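Local structure of putative polyketide cyclase SMa1630 (4U13) at residues 46-49 / 50-53; 79-82 / 83-87. The protein is of unproven function but, as a putative polyketide cyclase with a SnoaL-like domain of the NTF2 clan, probably binds a small molecule in the pocket of its cone-like fold. All coordinates share one frame; numbering follows the deposited sequence.

Interaction 1 (46-49 / 50-53)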
ATOM      1  N   VAL A  46      -2.496 -12.382 -20.838  1.00 65.48           N
ATOM      2  CA  VAL A  46      -3.796 -11.833 -21.207  1.00 64.74           C
ATOM      3  C   VAL A  46      -4.906 -12.290 -20.245  1.00 62.61           C
ATOM      4  O   VAL A  46      -5.709 -11.465 -19.731  1.00 58.33           O
ATOM      5  CB  VAL A  46      -4.209 -12.193 -22.646  1.00 72.08           C
ATOM      6  CG1 VAL A  46      -5.541 -11.499 -22.984  1.00 69.68           C
ATOM      7  CG2 VAL A  46      -3.122 -11.782 -23.661  1.00 74.97           C
ATOM      8  N   ALA A  47      -4.967 -13.603 -20.024  1.00 61.56           N
ATOM      9  CA  ALA A  47      -5.935 -14.194 -19.083  1.00 61.30           C
ATOM     10  C   ALA A  47      -5.722 -13.634 -17.663  1.00 60.11           C
ATOM     11  O   ALA A  47      -6.670 -13.443 -16.906  1.00 61.61           O
ATOM     12  CB  ALA A  47      -5.809 -15.721 -19.059  1.00 61.56           C
ATOM     13  N   ILE A  48      -4.472 -13.425 -17.280  1.00 55.62           N
ATOM     14  CA  ILE A  48      -4.244 -12.944 -15.961  1.00 55.56           C
ATOM     15  C   ILE A  48      -4.846 -11.534 -15.788  1.00 58.93           C
ATOM     16  O   ILE A  48      -5.504 -11.217 -14.753  1.00 58.18           O
ATOM     17  CB  ILE A  48      -2.754 -13.007 -15.636  1.00 55.25           C
ATOM     18  CG1 ILE A  48      -2.299 -14.467 -15.478  1.00 54.22           C
ATOM     19  CG2 ILE A  48      -2.465 -12.297 -14.339  1.00 54.16           C
ATOM     20  CD1 ILE A  48      -0.797 -14.639 -15.419  1.00 54.02           C
ATOM     21  N   LEU A  49      -4.625 -10.672 -16.775  1.00 62.36           N
ATOM     22  CA  LEU A  49      -5.205  -9.338 -16.707  1.00 60.98           C
ATOM     23  C   LEU A  49      -6.720  -9.389 -16.659  1.00 58.86           C
ATOM     24  O   LEU A  49      -7.369  -8.563 -15.993  1.00 56.47           O
ATOM     25  CB  LEU A  49      -4.757  -8.472 -17.879  1.00 67.15           C
ATOM     26  CG  LEU A  49      -3.441  -7.716 -17.753  1.00 69.79           C
ATOM     27  CD1 LEU A  49      -3.102  -7.082 -19.085  1.00 71.87           C
ATOM     28  CD2 LEU A  49      -3.531  -6.629 -16.687  1.00 72.37           C
ATOM     29  N   ARG A  50      -7.303 -10.317 -17.412  1.00 63.19           N
ATOM     30  CA  ARG A  50      -8.773 -10.435 -17.452  1.00 65.08           C
ATOM     31  C   ARG A  50      -9.256 -10.803 -16.086  1.00 58.78           C
ATOM     32  O   ARG A  50     -10.212 -10.240 -15.583  1.00 59.31           O
ATOM     33  CB  ARG A  50      -9.249 -11.472 -18.482  1.00 74.71           C
ATOM     34  CG  ARG A  50      -9.098 -10.975 -19.932  1.00 82.03           C
ATOM     35  CD  ARG A  50      -9.894 -11.767 -20.971  1.00 86.16           C
ATOM     36  NE  ARG A  50      -9.768 -13.211 -20.848  1.00 97.31           N
ATOM     37  CZ  ARG A  50     -10.534 -14.093 -21.479  1.00107.73           C
ATOM     38  NH1 ARG A  50     -10.328 -15.397 -21.267  1.00111.84           N
ATOM     39  NH2 ARG A  50     -11.503 -13.687 -22.310  1.00103.81           N
ATOM     40  N   TRP A  51      -8.535 -11.727 -15.485  1.00 55.54           N
ATOM     41  CA  TRP A  51      -8.880 -12.230 -14.218  1.00 55.73           C
ATOM     42  C   TRP A  51      -8.823 -11.127 -13.151  1.00 58.30           C
ATOM     43  O   TRP A  51      -9.750 -11.040 -12.306  1.00 58.23           O
ATOM     44  CB  TRP A  51      -7.921 -13.332 -13.866  1.00 59.60           C
ATOM     45  CG  TRP A  51      -7.857 -13.618 -12.376  1.00 58.77           C
ATOM     46  CD1 TRP A  51      -8.773 -14.304 -11.630  1.00 59.78           C
ATOM     47  CD2 TRP A  51      -6.815 -13.239 -11.494  1.00 57.74           C
ATOM     48  NE1 TRP A  51      -8.361 -14.364 -10.309  1.00 61.22           N
ATOM     49  CE2 TRP A  51      -7.160 -13.719 -10.198  1.00 58.51           C
ATOM     50  CE3 TRP A  51      -5.625 -12.523 -11.655  1.00 58.53           C
ATOM     51  CZ2 TRP A  51      -6.330 -13.536  -9.082  1.00 57.83           C
ATOM     52  CZ3 TRP A  51      -4.812 -12.296 -10.523  1.00 56.96           C
ATOM     53  CH2 TRP A  51      -5.167 -12.807  -9.264  1.00 57.22           C
ATOM     54  N   TRP A  52      -7.744 -10.328 -13.187  1.00 53.71           N
ATOM     55  CA  TRP A  52      -7.511  -9.262 -12.222  1.00 54.97           C
ATOM     56  C   TRP A  52      -8.567  -8.149 -12.342  1.00 54.87           C
ATOM     57  O   TRP A  52      -9.121  -7.656 -11.335  1.00 53.97           O
ATOM     58  CB  TRP A  52      -6.086  -8.734 -12.410  1.00 57.04           C
ATOM     59  CG  TRP A  52      -5.693  -7.639 -11.488  1.00 58.27           C
ATOM     60  CD1 TRP A  52      -5.365  -7.748 -10.179  1.00 58.60           C
ATOM     61  CD2 TRP A  52      -5.511  -6.270 -11.830  1.00 60.87           C
ATOM     62  NE1 TRP A  52      -5.031  -6.530  -9.672  1.00 55.77           N
ATOM     63  CE2 TRP A  52      -5.109  -5.599 -10.659  1.00 58.57           C
ATOM     64  CE3 TRP A  52      -5.672  -5.534 -13.018  1.00 60.51           C
ATOM     65  CZ2 TRP A  52      -4.863  -4.222 -10.631  1.00 61.60           C
ATOM     66  CZ3 TRP A  52      -5.440  -4.170 -12.989  1.00 62.92           C
ATOM     67  CH2 TRP A  52      -5.018  -3.527 -11.798  1.00 60.17           C
ATOM     68  N   VAL A  53      -8.884  -7.776 -13.577  1.00 56.58           N
ATOM     69  CA  VAL A  53      -9.934  -6.800 -13.822  1.00 55.30           C
ATOM     70  C   VAL A  53     -11.336  -7.238 -13.303  1.00 57.57           C
ATOM     71  O   VAL A  53     -11.991  -6.476 -12.575  1.00 55.61           O
ATOM     72  CB  VAL A  53      -9.977  -6.450 -15.321  1.00 60.41           C
ATOM     73  CG1 VAL A  53     -11.197  -5.600 -15.663  1.00 57.58           C
ATOM     74  CG2 VAL A  53      -8.706  -5.665 -15.728  1.00 62.43           C
TER
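Four successive i to i+4 bonds join 46-49 to 50-53 inside helix 44-59: R50 N to V46 O (3.0 Å), W51 N to A47 O (2.9 Å), W52 N to I48 O (2.9 Å) and V53 N to L49 O (3.0 Å). The last is the straightest, with 168° at its hydrogen. Around this backbone the side chains sort by helix face. I48 O, already the acceptor for W52, also meets W51, whose CE3 reaches it at 3.4 Å with the oxygen at the edge of the indole, in the ring plane. The ring lies there because CG of W51 stands anti to its backbone N (chi1 159°), beside its carbonyl carbon. Methyl CG2 of I48 comes obliquely to the same ring carbon, W51 CE3, at 4.2 Å, while the ring also meets H42 and its NE1 bonds to D37. Replacing W51 by an alanine removes the indole, which would probably open a gap beside I48 CG2 and H42 and leave the D37 carboxylate without its N-H partner. One residue on, W52 turns its indole to helix 22-26 and gives its NE1 to D17, and L49 CD2 approaches its CE3 loosely, at 4.4 Å. On the outer side R50 curls back along the preceding turn, its CG 3.4 Å from V46 O. Such sorting belongs to an amphipathic helix packed on a curved sheet, as in the NTF2-like alpha+beta cone: I48 and W51 touch strand 33-37, whereas V46 and R50 face solvent.

Interaction 2 (79-82 / 83-87)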
ATOM      1  N   ALA A  79      -2.362 -13.119   3.274  1.00 43.52           N
ATOM      2  CA  ALA A  79      -2.902 -11.799   3.073  1.00 44.71           C
ATOM      3  C   ALA A  79      -4.355 -11.679   3.498  1.00 45.34           C
ATOM      4  O   ALA A  79      -5.170 -12.580   3.280  1.00 44.71           O
ATOM      5  CB  ALA A  79      -2.685 -11.366   1.627  1.00 45.58           C
ATOM      6  N   LYS A  80      -4.677 -10.579   4.165  1.00 47.82           N
ATOM      7  CA  LYS A  80      -6.043 -10.359   4.584  1.00 50.29           C
ATOM      8  C   LYS A  80      -6.723  -9.741   3.389  1.00 48.77           C
ATOM      9  O   LYS A  80      -6.277  -8.756   2.833  1.00 49.52           O
ATOM     10  CB  LYS A  80      -6.152  -9.468   5.799  1.00 53.69           C
ATOM     11  CG  LYS A  80      -7.569  -9.494   6.370  1.00 60.23           C
ATOM     12  CD  LYS A  80      -7.756  -8.516   7.534  1.00 67.77           C
ATOM     13  CE  LYS A  80      -7.907  -7.090   7.037  1.00 77.23           C
ATOM     14  NZ  LYS A  80      -7.455  -6.109   8.064  1.00 87.15           N
ATOM     15  N   VAL A  81      -7.778 -10.384   2.952  1.00 47.85           N
ATOM     16  CA  VAL A  81      -8.563  -9.895   1.820  1.00 47.67           C
ATOM     17  C   VAL A  81      -9.900  -9.380   2.325  1.00 48.47           C
ATOM     18  O   VAL A  81     -10.610 -10.058   3.037  1.00 47.16           O
ATOM     19  CB  VAL A  81      -8.773 -11.003   0.787  1.00 44.47           C
ATOM     20  CG1 VAL A  81      -9.542 -10.471  -0.366  1.00 44.02           C
ATOM     21  CG2 VAL A  81      -7.403 -11.508   0.374  1.00 45.36           C
ATOM     22  N   SER A  82     -10.262  -8.195   1.892  1.00 50.41           N
ATOM     23  CA  SER A  82     -11.360  -7.493   2.471  1.00 54.22           C
ATOM     24  C   SER A  82     -12.141  -6.921   1.303  1.00 55.00           C
ATOM     25  O   SER A  82     -11.538  -6.394   0.370  1.00 55.66           O
ATOM     26  CB  SER A  82     -10.735  -6.367   3.311  1.00 57.89           C
ATOM     27  OG  SER A  82     -11.680  -5.789   4.167  1.00 62.06           O
ATOM     28  N   GLY A  83     -13.471  -6.971   1.349  1.00 56.68           N
ATOM     29  CA  GLY A  83     -14.285  -6.307   0.291  1.00 55.90           C
ATOM     30  C   GLY A  83     -15.758  -6.676   0.256  1.00 56.59           C
ATOM     31  O   GLY A  83     -16.293  -7.228   1.221  1.00 57.24           O
ATOM     32  N   ARG A  84     -16.388  -6.359  -0.865  1.00 56.70           N
ATOM     33  CA  ARG A  84     -17.797  -6.628  -1.111  1.00 59.45           C
ATOM     34  C   ARG A  84     -17.929  -8.062  -1.699  1.00 55.99           C
ATOM     35  O   ARG A  84     -17.992  -8.265  -2.907  1.00 57.56           O
ATOM     36  CB  ARG A  84     -18.423  -5.544  -2.036  1.00 61.55           C
ATOM     37  CG  ARG A  84     -19.941  -5.691  -2.289  1.00 67.48           C
ATOM     38  CD  ARG A  84     -20.563  -4.797  -3.413  1.00 72.96           C
ATOM     39  NE  ARG A  84     -19.756  -4.778  -4.662  1.00 79.94           N
ATOM     40  CZ  ARG A  84     -18.746  -3.927  -4.937  1.00 81.82           C
ATOM     41  NH1 ARG A  84     -18.073  -4.030  -6.087  1.00 80.57           N
ATOM     42  NH2 ARG A  84     -18.392  -2.971  -4.070  1.00 83.65           N
ATOM     43  N   PHE A  85     -17.973  -9.042  -0.806  1.00 53.33           N
ATOM     44  CA  PHE A  85     -18.097 -10.446  -1.167  1.00 51.67           C
ATOM     45  C   PHE A  85     -18.492 -11.205   0.092  1.00 52.79           C
ATOM     46  O   PHE A  85     -18.209 -10.748   1.213  1.00 53.96           O
ATOM     47  CB  PHE A  85     -16.792 -11.000  -1.790  1.00 52.69           C
ATOM     48  CG  PHE A  85     -15.572 -11.037  -0.834  1.00 54.32           C
ATOM     49  CD1 PHE A  85     -15.360 -12.111   0.058  1.00 55.31           C
ATOM     50  CD2 PHE A  85     -14.613 -10.024  -0.885  1.00 53.43           C
ATOM     51  CE1 PHE A  85     -14.250 -12.121   0.893  1.00 56.22           C
ATOM     52  CE2 PHE A  85     -13.515 -10.042  -0.058  1.00 52.26           C
ATOM     53  CZ  PHE A  85     -13.329 -11.067   0.821  1.00 53.83           C
ATOM     54  N   PRO A  86     -19.109 -12.378  -0.073  1.00 52.44           N
ATOM     55  CA  PRO A  86     -19.667 -13.080   1.087  1.00 52.27           C
ATOM     56  C   PRO A  86     -18.585 -13.534   2.011  1.00 53.07           C
ATOM     57  O   PRO A  86     -17.608 -14.160   1.571  1.00 50.86           O
ATOM     58  CB  PRO A  86     -20.367 -14.311   0.462  1.00 55.38           C
ATOM     59  CG  PRO A  86     -20.576 -13.982  -1.011  1.00 55.46           C
ATOM     60  CD  PRO A  86     -19.425 -13.053  -1.358  1.00 53.37           C
ATOM     61  N   GLY A  87     -18.737 -13.204   3.294  1.00 53.87           N
ATOM     62  CA  GLY A  87     -17.787 -13.654   4.317  1.00 52.49           C
ATOM     63  C   GLY A  87     -16.564 -12.808   4.577  1.00 52.02           C
ATOM     64  O   GLY A  87     -15.767 -13.165   5.442  1.00 53.16           O
TER
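The phenyl ring of F85 turns back toward the end of strand 74-82 and meets V81 with its far edge. Carbonyl V81 O lies at that edge, in the plane of the ring, 3.6 Å from F85 CZ. The carbonyl carbon S82 C approaches obliquely, 3.7 Å from F85 CE2. Methyl CG1 of V81 meets CE2 and CZ of F85, each at 4.0 Å, the two side chains crossing at about a right angle. F85 reaches this far because its CG sits between its own backbone N and carbonyl carbon (chi1 65°), which directs the ring back toward the strand. The chain returns by way of an inverse gamma turn centred on R84, with a weak bond from F85 N to G83 O (3.2 Å). Beyond the pair, F85 also rests on V90 of the next strand and V81 on L92, while G83 N bonds to S88 OG across the loop mouth. With no hydrogen bond between 79-82 and 83-87, their contact depends on dispersion and shape, helped perhaps by a faint electrostatic attraction between the positive rim of the phenyl ring and the carbonyl oxygen of V81.

How the interactions relate
Both contacts join residues close in sequence, yet by different means: 46-49/50-53 through repeated backbone bonds, 79-82/83-87 through one aromatic ring. Interaction 1 comes first along the chain, and their centres lie 19 Å apart; the nearest atoms remain about 9 Å from each other, so the two do not touch. Helix 44-59 nevertheless links them: its later residues K57 and A59 lie beside R84, through a weak side-chain bond and a backbone bond respectively. Interaction 1 packs against strand 33-37, interaction 2 ends strand 74-82, and both strands belong to one mixed sheet. In NTF2-like proteins the ligand pocket usually lies between sheet and helices; neither contact can be assigned to it here.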